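Local coordinates for Sfrice_029225 (Spodoptera frugiperda, PDB 6I50), which probably acts as a trimeric cytokine of the tumour necrosis factor family that binds a TNF receptor, at residues R1-A6 / S49-P54; A6-N11 / I155-L160; L28-H33 / D143-M148; Y77-H82 / D116-C121; I85-H90 / T101-A106. All coordinates share one frame; numbering follows the deposited sequence.

Interaction 1. Residues R1-A6 / S49-P54; sequences RPFIAA and SPHPRP
F3 and H51 meet ring against methylene: CB of F3 stands over one face of the H51 imidazole, 3.7 Å from its centroid, in a CH-pi contact. H51 CG is anti to its carbonyl carbon (chi1 -52°); the ring lies over F3 N, with P50 CG on its opposite face. F3 CG is anti to the backbone N (chi1 -175°), which carries the phenyl ring away from the 49-54 loop toward W45 and V158. At I4, the centre of an inverse gamma turn, CA approaches P52 O at 3.5 Å in a CA-H...O contact, while CG2 reaches P54 CD at 4.2 Å. R53 rests its CB 3.3 Å from A5 O, and its NH1 bonds P54 O at 3.0 Å on a lone pair. A6 CB fits against P54. One water joins the two segments, donating to F3 O and A5 O and accepting from S49 OG at 2.6 Å; the same OG accepts from H51 N in an ST turn. P52 O is buried without a conventional partner. The segments adhere through proline and histidine surfaces and a shared water, pinning the residues that lead into strand 5-10 of the TNF fold to the loop after helix 44-47 without strand pairing.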
# COMPACT_ATOMS: atom_id res chain seq x y z
N ARG A 1 4.06 -20.50 16.01
CA ARG A 1 4.37 -20.02 14.67
C ARG A 1 5.30 -18.81 14.73
O ARG A 1 4.95 -17.78 15.31
CB ARG A 1 3.09 -19.67 13.91
CG ARG A 1 3.10 -20.07 12.44
CD ARG A 1 1.69 -20.07 11.85
NE ARG A 1 0.96 -18.85 12.20
CZ ARG A 1 1.05 -17.70 11.55
NH1 ARG A 1 1.86 -17.60 10.50
NH2 ARG A 1 0.35 -16.65 11.94
N PRO A 2 6.48 -18.94 14.14
CA PRO A 2 7.44 -17.83 14.15
C PRO A 2 6.96 -16.67 13.29
O PRO A 2 6.40 -16.87 12.21
CB PRO A 2 8.73 -18.45 13.59
CG PRO A 2 8.51 -19.93 13.64
CD PRO A 2 7.04 -20.14 13.49
N PHE A 3 7.22 -15.46 13.77
CA PHE A 3 6.87 -14.23 13.06
C PHE A 3 8.13 -13.78 12.33
O PHE A 3 8.95 -13.03 12.86
CB PHE A 3 6.36 -13.17 14.04
CG PHE A 3 5.86 -11.91 13.38
CD1 PHE A 3 5.02 -11.97 12.28
CD2 PHE A 3 6.20 -10.68 13.90
CE1 PHE A 3 4.54 -10.81 11.69
CE2 PHE A 3 5.73 -9.51 13.32
CZ PHE A 3 4.90 -9.58 12.22
N ILE A 4 8.30 -14.27 11.10
CA ILE A 4 9.50 -13.97 10.30
C ILE A 4 9.21 -12.66 9.57
O ILE A 4 8.69 -12.64 8.46
CB ILE A 4 9.84 -15.12 9.36
CG1 ILE A 4 10.05 -16.40 10.18
CG2 ILE A 4 11.08 -14.80 8.53
CD1 ILE A 4 10.48 -17.59 9.36
N ALA A 5 9.56 -11.55 10.22
CA ALA A 5 9.12 -10.24 9.76
C ALA A 5 10.03 -9.18 10.36
O ALA A 5 10.62 -9.38 11.42
CB ALA A 5 7.66 -9.97 10.16
N ALA A 6 10.12 -8.04 9.68
CA ALA A 6 10.94 -6.94 10.14
C ALA A 6 10.46 -5.65 9.48
O ALA A 6 9.95 -5.66 8.36
CB ALA A 6 12.43 -7.17 9.83
N SER A 49 12.32 -8.22 18.69
CA SER A 49 11.64 -9.43 18.28
C SER A 49 12.42 -10.67 18.70
O SER A 49 13.62 -10.77 18.43
CB SER A 49 11.44 -9.44 16.77
OG SER A 49 10.93 -10.70 16.35
N PRO A 50 11.78 -11.65 19.36
CA PRO A 50 12.46 -12.91 19.67
C PRO A 50 12.52 -13.89 18.51
O PRO A 50 13.04 -15.00 18.69
CB PRO A 50 11.59 -13.47 20.81
CG PRO A 50 10.22 -12.99 20.47
CD PRO A 50 10.40 -11.61 19.89
N HIS A 51 12.03 -13.51 17.32
CA HIS A 51 11.88 -14.43 16.20
C HIS A 51 13.05 -14.33 15.24
O HIS A 51 13.65 -13.26 15.08
CB HIS A 51 10.59 -14.14 15.43
CG HIS A 51 9.36 -14.08 16.29
ND1 HIS A 51 8.73 -15.21 16.76
CD2 HIS A 51 8.66 -13.03 16.76
CE1 HIS A 51 7.69 -14.86 17.49
NE2 HIS A 51 7.62 -13.54 17.50
N PRO A 52 13.40 -15.43 14.56
CA PRO A 52 14.25 -15.31 13.37
C PRO A 52 13.56 -14.41 12.37
O PRO A 52 12.33 -14.43 12.23
CB PRO A 52 14.35 -16.75 12.86
CG PRO A 52 13.91 -17.62 14.00
CD PRO A 52 12.95 -16.81 14.81
N ARG A 53 14.34 -13.59 11.67
CA ARG A 53 13.75 -12.53 10.87
C ARG A 53 14.79 -11.99 9.90
O ARG A 53 15.99 -12.21 10.09
CB ARG A 53 13.25 -11.39 11.77
CG ARG A 53 14.34 -10.77 12.63
CD ARG A 53 13.99 -9.35 13.00
NE ARG A 53 14.86 -8.77 14.02
CZ ARG A 53 15.89 -7.96 13.77
NH1 ARG A 53 16.19 -7.64 12.51
NH2 ARG A 53 16.61 -7.47 14.77
N PRO A 54 14.36 -11.28 8.86
CA PRO A 54 15.32 -10.53 8.04
C PRO A 54 16.07 -9.51 8.88
O PRO A 54 15.56 -8.99 9.87
CB PRO A 54 14.44 -9.84 6.99
CG PRO A 54 13.17 -10.63 6.98
CD PRO A 54 12.98 -11.11 8.39
O HOH W 1 10.02 -10.66 13.91

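Interaction 2. Residues A6-N11 / I155-L160; sequences AHFHGN and IGLVKL
A6 and L157 exchange two backbone hydrogen bonds, A6 N to L157 O and L157 N to A6 O, both 3.0 Å, and F8 and I155 exchange two shorter ones, F8 N to I155 O and I155 N to F8 O, both 2.8 Å. The result is a regular antiparallel ladder between strands 5-10 and 144-161 (175° between their short segments), part of the inner sheet of the TNF jelly-roll sandwich. Between the two hydrogen-bonded pairs sits the non-hydrogen-bonded pair H7 and G156, with CA atoms only 4.1 Å apart. A CB on G156 would come tightly against H7 ND1, so the glycine suits this close approach. The imidazole is anchored beyond the pair, its ND1 hydrogen-bonded to Y73 OH, and H7 also packs on A125 of a neighbouring subunit. A6, F8, I155 and L157 share the other face, and V62 of the facing sheet touches the last three. With F8 CG anti to the carbonyl carbon (chi1 -49°), the phenyl group presents its edge to I155 O and L157 CD1. The apolar contacts are longer: F8 CB meets I155 CG2 at 4.2 Å, and F8 CE2 lies 4.4 Å from L157 CD1.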
# COMPACT_ATOMS: atom_id res chain seq x y z
N ALA A 6 10.12 -8.04 9.68
CA ALA A 6 10.94 -6.94 10.14
C ALA A 6 10.46 -5.65 9.48
O ALA A 6 9.95 -5.66 8.36
CB ALA A 6 12.43 -7.17 9.83
N HIS A 7 10.63 -4.54 10.20
CA HIS A 7 10.32 -3.21 9.69
C HIS A 7 11.51 -2.31 9.97
O HIS A 7 12.00 -2.26 11.10
CB HIS A 7 9.07 -2.64 10.36
CG HIS A 7 8.69 -1.28 9.86
ND1 HIS A 7 7.90 -1.08 8.75
CD2 HIS A 7 9.02 -0.04 10.32
CE1 HIS A 7 7.73 0.22 8.56
NE2 HIS A 7 8.40 0.87 9.50
N PHE A 8 12.01 -1.64 8.93
CA PHE A 8 13.13 -0.72 9.05
C PHE A 8 12.67 0.64 8.56
O PHE A 8 12.05 0.75 7.50
CB PHE A 8 14.33 -1.21 8.22
CG PHE A 8 14.67 -2.64 8.46
CD1 PHE A 8 15.47 -3.00 9.53
CD2 PHE A 8 14.17 -3.64 7.63
CE1 PHE A 8 15.79 -4.33 9.77
CE2 PHE A 8 14.49 -4.97 7.86
CZ PHE A 8 15.29 -5.31 8.94
N HIS A 9 12.98 1.69 9.32
CA HIS A 9 12.49 3.01 8.95
C HIS A 9 13.63 4.02 8.95
O HIS A 9 14.72 3.77 9.45
CB HIS A 9 11.34 3.48 9.87
CG HIS A 9 11.66 3.47 11.33
ND1 HIS A 9 10.71 3.16 12.29
CD2 HIS A 9 12.79 3.75 12.01
CE1 HIS A 9 11.26 3.25 13.49
NE2 HIS A 9 12.52 3.61 13.35
N GLY A 10 13.36 5.17 8.32
CA GLY A 10 14.38 6.19 8.20
C GLY A 10 14.76 6.76 9.55
O GLY A 10 13.89 7.06 10.38
N ASN A 11 16.06 6.91 9.78
CA ASN A 11 16.55 7.38 11.07
C ASN A 11 17.93 7.99 10.87
O ASN A 11 18.91 7.27 10.70
CB ASN A 11 16.60 6.23 12.08
CG ASN A 11 16.78 6.71 13.50
OD1 ASN A 11 17.21 7.83 13.75
ND2 ASN A 11 16.45 5.85 14.46
N ILE A 155 11.02 0.45 4.92
CA ILE A 155 10.93 -0.79 4.16
C ILE A 155 10.67 -1.92 5.15
O ILE A 155 11.31 -1.99 6.20
CB ILE A 155 12.19 -1.07 3.32
CG1 ILE A 155 12.13 -2.46 2.68
CG2 ILE A 155 13.47 -0.93 4.15
CD1 ILE A 155 13.22 -2.72 1.65
N GLY A 156 9.68 -2.76 4.85
CA GLY A 156 9.32 -3.83 5.74
C GLY A 156 8.90 -5.05 4.96
O GLY A 156 8.59 -4.98 3.76
N LEU A 157 8.92 -6.19 5.64
CA LEU A 157 8.53 -7.44 5.01
C LEU A 157 8.04 -8.41 6.06
O LEU A 157 8.52 -8.44 7.19
CB LEU A 157 9.66 -8.09 4.20
CG LEU A 157 11.17 -7.83 4.27
CD1 LEU A 157 11.69 -7.55 5.67
CD2 LEU A 157 11.90 -9.02 3.67
N VAL A 158 7.07 -9.23 5.64
CA VAL A 158 6.43 -10.21 6.50
C VAL A 158 6.34 -11.50 5.70
O VAL A 158 5.72 -11.53 4.63
CB VAL A 158 5.02 -9.77 6.94
CG1 VAL A 158 4.39 -10.83 7.84
CG2 VAL A 158 5.06 -8.41 7.65
N LYS A 159 6.94 -12.57 6.21
CA LYS A 159 6.79 -13.85 5.53
C LYS A 159 5.36 -14.36 5.69
O LYS A 159 4.83 -14.42 6.81
CB LYS A 159 7.78 -14.88 6.07
CG LYS A 159 7.79 -16.16 5.26
CD LYS A 159 8.73 -17.19 5.83
CE LYS A 159 8.54 -18.52 5.14
NZ LYS A 159 8.45 -19.62 6.13
N LEU A 160 4.75 -14.73 4.57
CA LEU A 160 3.36 -15.19 4.52
C LEU A 160 3.23 -16.70 4.40
O LEU A 160 2.28 -17.27 4.93
CB LEU A 160 2.62 -14.55 3.35
CG LEU A 160 2.61 -13.03 3.30
CD1 LEU A 160 1.84 -12.58 2.06
CD2 LEU A 160 2.00 -12.47 4.56

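Interaction 3. Residues L28-H33 / D143-M148; sequences LVRVSH and DRHSLM
R30 and H145 are brought together by their first torsions: R30 CG is anti to its backbone N (chi1 -157°), whereas H145 CG is anti to its carbonyl carbon (chi1 -61°). R30 CG then lies over one face of the imidazole, 3.6 Å from the centroid, in a CH-pi contact. A bend at chi3 folds the arginine back, and H145 CE1 comes over the centre of the guanidinium at 3.5 Å from CZ, with the two planes 64° apart. Farther out, R30 NH2 forms a salt bridge with D143 OD2 at 2.7 Å, and a water bridges NH2 to D143 O. An alanine in place of H145 would probably leave the arginine chain without its support and its guanidinium freer to swing from D143. The neighbouring pair on this face is apolar: L28 CD1 touches both H145 CB and L147 CD2, each at 3.7 Å. On the other face V29 CG2 meets M148 CG at 3.7 Å, the two side chains at about a right angle. Three backbone bonds join the strands: V29 N to S146 O, S146 N to V29 O, and V31 N to R144 O at 3.1 Å. D143 OD1 adds a weak bond from H33 N. The opposite edge of strand 144-147 pairs with L79 and Y77, while D80 OD1 accepts from H145 N. Strand 28-31 therefore extends the inner sheet of the TNF jelly roll as a short antiparallel partner of strand 144-161, and D143 and R144, both facing V31, form a G1 beta bulge where the pairing ends.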
# COMPACT_ATOMS: atom_id res chain seq x y z
N LEU A 28 16.59 15.45 5.99
CA LEU A 28 16.75 15.44 4.54
C LEU A 28 18.08 14.82 4.15
O LEU A 28 19.14 15.22 4.64
CB LEU A 28 16.64 16.87 4.00
CG LEU A 28 16.54 17.08 2.49
CD1 LEU A 28 15.22 16.53 1.96
CD2 LEU A 28 16.69 18.55 2.14
N VAL A 29 18.03 13.84 3.24
CA VAL A 29 19.21 13.11 2.78
C VAL A 29 19.24 13.15 1.26
O VAL A 29 18.24 12.85 0.61
CB VAL A 29 19.21 11.66 3.29
CG1 VAL A 29 20.38 10.88 2.69
CG2 VAL A 29 19.27 11.62 4.81
N ARG A 30 20.40 13.50 0.71
CA ARG A 30 20.65 13.39 -0.73
C ARG A 30 21.18 12.00 -1.03
O ARG A 30 22.15 11.55 -0.40
CB ARG A 30 21.64 14.45 -1.21
CG ARG A 30 21.54 14.77 -2.70
CD ARG A 30 22.83 15.38 -3.24
NE ARG A 30 22.69 16.81 -3.54
CZ ARG A 30 22.30 17.30 -4.72
NH1 ARG A 30 22.20 18.61 -4.90
NH2 ARG A 30 22.01 16.48 -5.72
N VAL A 31 20.56 11.32 -1.98
CA VAL A 31 20.96 9.98 -2.39
C VAL A 31 21.59 10.08 -3.77
O VAL A 31 20.93 10.50 -4.73
CB VAL A 31 19.77 9.00 -2.39
CG1 VAL A 31 20.19 7.65 -2.94
CG2 VAL A 31 19.20 8.86 -0.98
N SER A 32 22.86 9.69 -3.87
CA SER A 32 23.57 9.81 -5.13
C SER A 32 23.08 8.78 -6.14
O SER A 32 22.47 7.76 -5.78
CB SER A 32 25.07 9.64 -4.91
OG SER A 32 25.54 10.60 -3.97
N HIS A 33 23.35 9.05 -7.41
CA HIS A 33 22.97 8.14 -8.48
C HIS A 33 23.52 6.74 -8.22
O HIS A 33 24.72 6.57 -7.95
CB HIS A 33 23.48 8.66 -9.83
CG HIS A 33 23.07 7.82 -11.00
ND1 HIS A 33 23.98 7.14 -11.78
CD2 HIS A 33 21.85 7.55 -11.52
CE1 HIS A 33 23.34 6.48 -12.73
NE2 HIS A 33 22.04 6.72 -12.60
N ASP A 143 20.56 11.69 -7.83
CA ASP A 143 20.46 12.83 -6.94
C ASP A 143 19.03 13.30 -6.72
O ASP A 143 18.58 14.29 -7.30
CB ASP A 143 21.33 13.97 -7.47
CG ASP A 143 22.80 13.67 -7.32
OD1 ASP A 143 23.20 12.51 -7.56
OD2 ASP A 143 23.56 14.60 -6.96
N ARG A 144 18.32 12.57 -5.87
CA ARG A 144 17.04 12.99 -5.34
C ARG A 144 17.18 13.11 -3.83
O ARG A 144 17.98 12.40 -3.21
CB ARG A 144 15.92 12.00 -5.70
CG ARG A 144 15.72 11.80 -7.19
CD ARG A 144 15.19 13.05 -7.85
NE ARG A 144 14.62 12.79 -9.17
CZ ARG A 144 15.29 12.89 -10.32
NH1 ARG A 144 14.67 12.64 -11.47
NH2 ARG A 144 16.56 13.25 -10.32
N HIS A 145 16.42 14.03 -3.25
CA HIS A 145 16.40 14.22 -1.81
C HIS A 145 15.15 13.61 -1.21
O HIS A 145 14.04 13.78 -1.74
CB HIS A 145 16.46 15.71 -1.46
CG HIS A 145 17.69 16.40 -1.95
ND1 HIS A 145 17.89 16.72 -3.27
CD2 HIS A 145 18.80 16.82 -1.29
CE1 HIS A 145 19.05 17.32 -3.41
NE2 HIS A 145 19.63 17.39 -2.22
N SER A 146 15.32 12.89 -0.10
CA SER A 146 14.22 12.27 0.61
C SER A 146 14.34 12.57 2.10
O SER A 146 15.42 12.85 2.61
CB SER A 146 14.18 10.75 0.37
OG SER A 146 15.46 10.17 0.55
N LEU A 147 13.20 12.51 2.79
CA LEU A 147 13.15 12.72 4.23
C LEU A 147 13.22 11.36 4.93
O LEU A 147 12.29 10.55 4.82
CB LEU A 147 11.89 13.48 4.64
CG LEU A 147 11.81 14.94 4.21
CD1 LEU A 147 10.48 15.54 4.64
CD2 LEU A 147 12.97 15.71 4.82
N MET A 148 14.32 11.12 5.64
CA MET A 148 14.52 9.83 6.30
C MET A 148 14.14 9.95 7.77
O MET A 148 14.97 9.98 8.68
CB MET A 148 15.96 9.36 6.11
CG MET A 148 16.41 9.35 4.65
SD MET A 148 15.20 8.52 3.61
CE MET A 148 15.16 6.95 4.42
O HOH W 2 20.21 17.01 -7.35

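Interaction 4. Residues Y77-H82 / D116-C121; sequences YYLDSH and DKPNSC
Y77 lies side by side with P118 on one face of an antiparallel pair, strands 68-80 and 117-129, in the inner sheet of the TNF jelly roll. The phenol is laid there with CG anti to the backbone N (chi1 -168°), and its OH touches P118 CB at 3.5 Å, while CD2 meets S120 CB. Next to it L79 CD1 rests on the P118 ring, 4.2 Å from CB. An alanine at Y77 would probably open a gap beside P118 and S120, and A106 of a neighbouring subunit, which also packs on this tyrosine, would lose part of its support. On the other face the Y78 ring turns its edge to N119 O and to C121 CB, and its OH is hydrogen-bonded to N139; C121 SG is disulfide-bonded to C105. The backbone pairs Y78 with N119 through two bonds, of which Y78 N to N119 O is 2.8 Å; D80 and K117 make a second pair, weak from D80 N to K117 O. Outward of the strands, N119 OD1 and S120 OG accept from S108 N and A106 N of that neighbouring subunit, so this edge belongs to the trimer interface. At the turn, D80 OD2 accepts from two donors: H82 N, in an Asx turn, and H82 ND1, which comes to its syn lone pair at 2.7 Å. A water closes the end, donating to D80 O and H82 O and accepting from K117 NZ at 3.2 Å.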
# COMPACT_ATOMS: atom_id res chain seq x y z
N TYR A 77 9.81 8.99 1.06
CA TYR A 77 9.20 10.31 1.15
C TYR A 77 10.18 11.31 0.55
O TYR A 77 11.19 11.65 1.16
CB TYR A 77 8.86 10.63 2.60
CG TYR A 77 7.97 11.82 2.84
CD1 TYR A 77 8.41 13.12 2.61
CD2 TYR A 77 6.69 11.66 3.37
CE1 TYR A 77 7.60 14.21 2.86
CE2 TYR A 77 5.87 12.75 3.62
CZ TYR A 77 6.34 14.01 3.37
OH TYR A 77 5.53 15.10 3.62
N TYR A 78 9.87 11.79 -0.66
CA TYR A 78 10.74 12.75 -1.33
C TYR A 78 10.38 14.17 -0.94
O TYR A 78 9.21 14.51 -0.76
CB TYR A 78 10.63 12.60 -2.85
CG TYR A 78 11.14 11.27 -3.37
CD1 TYR A 78 12.48 11.07 -3.68
CD2 TYR A 78 10.26 10.20 -3.54
CE1 TYR A 78 12.93 9.85 -4.15
CE2 TYR A 78 10.70 8.98 -4.01
CZ TYR A 78 12.03 8.81 -4.31
OH TYR A 78 12.45 7.58 -4.78
N LEU A 79 11.40 15.01 -0.83
CA LEU A 79 11.25 16.46 -0.68
C LEU A 79 12.25 17.00 -1.69
O LEU A 79 13.42 17.20 -1.39
CB LEU A 79 11.53 16.93 0.75
CG LEU A 79 11.26 18.42 0.99
CD1 LEU A 79 9.89 18.80 0.47
CD2 LEU A 79 11.38 18.76 2.47
N ASP A 80 11.77 17.19 -2.92
CA ASP A 80 12.68 17.31 -4.05
C ASP A 80 12.03 18.22 -5.09
O ASP A 80 10.81 18.38 -5.13
CB ASP A 80 12.99 15.94 -4.65
CG ASP A 80 14.20 15.95 -5.56
OD1 ASP A 80 15.33 15.73 -5.06
OD2 ASP A 80 14.02 16.17 -6.77
N SER A 81 12.88 18.82 -5.92
CA SER A 81 12.40 19.76 -6.93
C SER A 81 12.30 19.16 -8.32
O SER A 81 11.84 19.85 -9.24
CB SER A 81 13.29 21.01 -6.96
OG SER A 81 14.64 20.66 -7.22
N HIS A 82 12.72 17.91 -8.52
CA HIS A 82 12.61 17.30 -9.84
C HIS A 82 11.16 16.98 -10.19
O HIS A 82 10.32 16.75 -9.31
CB HIS A 82 13.45 16.02 -9.90
CG HIS A 82 14.92 16.27 -9.97
ND1 HIS A 82 15.71 16.35 -8.85
CD2 HIS A 82 15.74 16.50 -11.03
CE1 HIS A 82 16.96 16.60 -9.21
NE2 HIS A 82 17.00 16.70 -10.53
N ASP A 116 10.80 22.77 -4.50
CA ASP A 116 10.81 21.60 -3.63
C ASP A 116 9.39 21.28 -3.20
O ASP A 116 8.63 22.18 -2.81
CB ASP A 116 11.68 21.85 -2.40
CG ASP A 116 13.17 21.80 -2.71
OD1 ASP A 116 13.56 21.11 -3.67
OD2 ASP A 116 13.95 22.45 -1.98
N LYS A 117 9.02 20.00 -3.26
CA LYS A 117 7.68 19.64 -2.82
C LYS A 117 7.68 18.22 -2.28
O LYS A 117 8.48 17.39 -2.72
CB LYS A 117 6.64 19.78 -3.94
CG LYS A 117 6.94 18.99 -5.18
CD LYS A 117 6.34 19.71 -6.36
CE LYS A 117 7.23 19.58 -7.58
NZ LYS A 117 7.35 18.16 -8.01
N PRO A 118 6.80 17.92 -1.33
CA PRO A 118 6.79 16.60 -0.70
C PRO A 118 5.92 15.60 -1.46
O PRO A 118 4.79 15.93 -1.84
CB PRO A 118 6.21 16.88 0.69
CG PRO A 118 5.29 18.04 0.46
CD PRO A 118 5.89 18.86 -0.65
N ASN A 119 6.43 14.39 -1.67
CA ASN A 119 5.68 13.32 -2.31
C ASN A 119 6.17 11.99 -1.74
O ASN A 119 7.35 11.67 -1.88
CB ASN A 119 5.87 13.32 -3.83
CG ASN A 119 4.97 14.32 -4.53
OD1 ASN A 119 3.76 14.12 -4.61
ND2 ASN A 119 5.57 15.38 -5.05
N SER A 120 5.27 11.23 -1.12
CA SER A 120 5.61 9.89 -0.66
C SER A 120 5.25 8.89 -1.75
O SER A 120 4.18 8.97 -2.36
CB SER A 120 4.89 9.57 0.66
OG SER A 120 3.48 9.71 0.55
N CYS A 121 6.16 7.96 -2.03
CA CYS A 121 5.97 6.97 -3.09
C CYS A 121 5.95 5.60 -2.42
O CYS A 121 6.99 5.14 -1.94
CB CYS A 121 7.08 7.07 -4.14
SG CYS A 121 6.59 6.59 -5.84
O HOH W 3 9.78 16.36 -6.85

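Interaction 5. Residues I85-H90 / T101-A106; sequences ISWVLH and TLLQCA
W87 and C105 form the tight part of this contact. CB of C105 stands over one face of the indole, offset toward the rim, 3.6 Å from the centroid of the five-membered ring, a CH-pi contact. W87 CG sits between backbone N and carbonyl carbon (chi1 58°), and the ring lies alongside L103, with CZ3 4.1 Å from L103 CB. NE1 is fixed by C121 O, and C121 also holds C105 through the disulfide. C105 O is gripped twice, by S86 OG at 2.6 Å and by W87 N, from opposite faces of its carbonyl plane. The looser side is the partly exposed end at H90, T101 and Q104. There V88 CG1 lies beside Q104, 3.6 Å from CD, and the Q104 amide NE2 gives S86 OG a weak bond of 3.3 Å. Nearer the turn, H90 and T101 run side by side, T101 OG1 at the imidazole edge 3.4 Å from CD2; H90 ND1 is bonded to R138. Here the ladder shifts, L89 O accepting from L102 N while L103 N is buried without a partner. Along the outer edge of strand 100-108, Q75 and S120 of a neighbouring subunit bond Q104 O and A106 N. Strands 84-92 and 100-108 thus make a beta hairpin in the outer sheet of the TNF jelly roll, one face toward the sandwich core and its edge at the trimer interface.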
# COMPACT_ATOMS: atom_id res chain seq x y z
N ILE A 85 10.04 11.63 -9.54
CA ILE A 85 10.74 10.88 -8.51
C ILE A 85 10.29 9.43 -8.62
O ILE A 85 9.10 9.16 -8.87
CB ILE A 85 10.48 11.46 -7.10
CG1 ILE A 85 8.99 11.71 -6.87
CG2 ILE A 85 11.24 12.76 -6.91
CD1 ILE A 85 8.28 10.61 -6.11
N SER A 86 11.23 8.51 -8.49
CA SER A 86 10.92 7.10 -8.67
C SER A 86 11.98 6.27 -7.98
O SER A 86 13.16 6.64 -7.96
CB SER A 86 10.83 6.76 -10.17
OG SER A 86 10.58 5.37 -10.37
N TRP A 87 11.56 5.15 -7.39
CA TRP A 87 12.49 4.20 -6.81
C TRP A 87 12.25 2.80 -7.36
O TRP A 87 11.17 2.49 -7.89
CB TRP A 87 12.41 4.18 -5.26
CG TRP A 87 11.07 3.86 -4.65
CD1 TRP A 87 10.22 4.75 -4.06
CD2 TRP A 87 10.47 2.57 -4.51
NE1 TRP A 87 9.11 4.09 -3.57
CE2 TRP A 87 9.23 2.75 -3.84
CE3 TRP A 87 10.84 1.28 -4.90
CZ2 TRP A 87 8.37 1.69 -3.56
CZ3 TRP A 87 9.99 0.23 -4.62
CH2 TRP A 87 8.76 0.44 -3.96
N VAL A 88 13.28 1.97 -7.23
CA VAL A 88 13.22 0.56 -7.61
C VAL A 88 13.73 -0.27 -6.44
O VAL A 88 14.64 0.14 -5.71
CB VAL A 88 14.04 0.25 -8.88
CG1 VAL A 88 13.29 0.74 -10.12
CG2 VAL A 88 15.42 0.88 -8.79
N LEU A 89 13.13 -1.45 -6.26
CA LEU A 89 13.57 -2.41 -5.26
C LEU A 89 14.44 -3.44 -5.96
O LEU A 89 13.96 -4.16 -6.83
CB LEU A 89 12.35 -3.08 -4.60
CG LEU A 89 12.69 -4.14 -3.56
CD1 LEU A 89 13.39 -3.51 -2.36
CD2 LEU A 89 11.45 -4.90 -3.12
N HIS A 90 15.72 -3.50 -5.59
CA HIS A 90 16.69 -4.37 -6.23
C HIS A 90 16.96 -5.60 -5.38
O HIS A 90 17.26 -5.49 -4.19
CB HIS A 90 18.01 -3.64 -6.49
CG HIS A 90 17.95 -2.70 -7.65
ND1 HIS A 90 18.71 -1.55 -7.71
CD2 HIS A 90 17.22 -2.73 -8.79
CE1 HIS A 90 18.45 -0.92 -8.85
NE2 HIS A 90 17.56 -1.62 -9.52
N THR A 101 15.02 -6.28 -10.54
CA THR A 101 14.09 -5.25 -10.10
C THR A 101 12.74 -5.91 -9.81
O THR A 101 12.10 -6.45 -10.72
CB THR A 101 13.94 -4.15 -11.15
OG1 THR A 101 15.22 -3.57 -11.43
CG2 THR A 101 12.99 -3.08 -10.66
N LEU A 102 12.32 -5.89 -8.54
CA LEU A 102 11.10 -6.56 -8.13
C LEU A 102 9.90 -5.63 -8.06
O LEU A 102 8.77 -6.08 -8.26
CB LEU A 102 11.28 -7.21 -6.75
CG LEU A 102 12.41 -8.23 -6.64
CD1 LEU A 102 12.32 -8.96 -5.31
CD2 LEU A 102 12.35 -9.21 -7.81
N LEU A 103 10.14 -4.35 -7.79
CA LEU A 103 9.08 -3.39 -7.52
C LEU A 103 9.55 -2.02 -7.95
O LEU A 103 10.74 -1.70 -7.84
CB LEU A 103 8.72 -3.40 -6.02
CG LEU A 103 7.32 -3.13 -5.50
CD1 LEU A 103 6.30 -4.02 -6.20
CD2 LEU A 103 7.34 -3.41 -4.00
N GLN A 104 8.62 -1.20 -8.43
CA GLN A 104 8.95 0.17 -8.82
C GLN A 104 7.78 1.08 -8.50
O GLN A 104 6.62 0.68 -8.63
CB GLN A 104 9.30 0.27 -10.31
CG GLN A 104 9.75 1.67 -10.73
CD GLN A 104 10.40 1.68 -12.10
OE1 GLN A 104 10.54 0.65 -12.75
NE2 GLN A 104 10.81 2.86 -12.55
N CYS A 105 8.10 2.30 -8.08
CA CYS A 105 7.13 3.35 -7.78
C CYS A 105 7.56 4.62 -8.50
O CYS A 105 8.75 4.88 -8.66
CB CYS A 105 7.07 3.60 -6.26
SG CYS A 105 5.78 4.72 -5.69
N ALA A 106 6.58 5.40 -8.96
CA ALA A 106 6.91 6.65 -9.64
C ALA A 106 5.84 7.69 -9.38
O ALA A 106 4.66 7.37 -9.26
CB ALA A 106 7.09 6.43 -11.15

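From the N terminus, the arm at 1-6 meets the 49-54 loop in interaction 1, and its strand passes directly into interaction 2, sharing A6. Interaction 2 crosses interaction 1 and closes the longest loop, bringing the chain's start to strand 144-161. Inside that loop lies interaction 3, which adds strand 28-31 to the same sheet; interaction 4 is nested within interaction 3, and the hairpin of interaction 5 within interaction 4. Interactions 3 and 4 adjoin through strands 144-161 and 68-80, their centres about 10 Å apart. The C105-C121 disulfide joins interactions 4 and 5, tying the two sheets together, whereas interaction 1 lies on the opposite side of the chain's centre from interactions 3, 4 and 5.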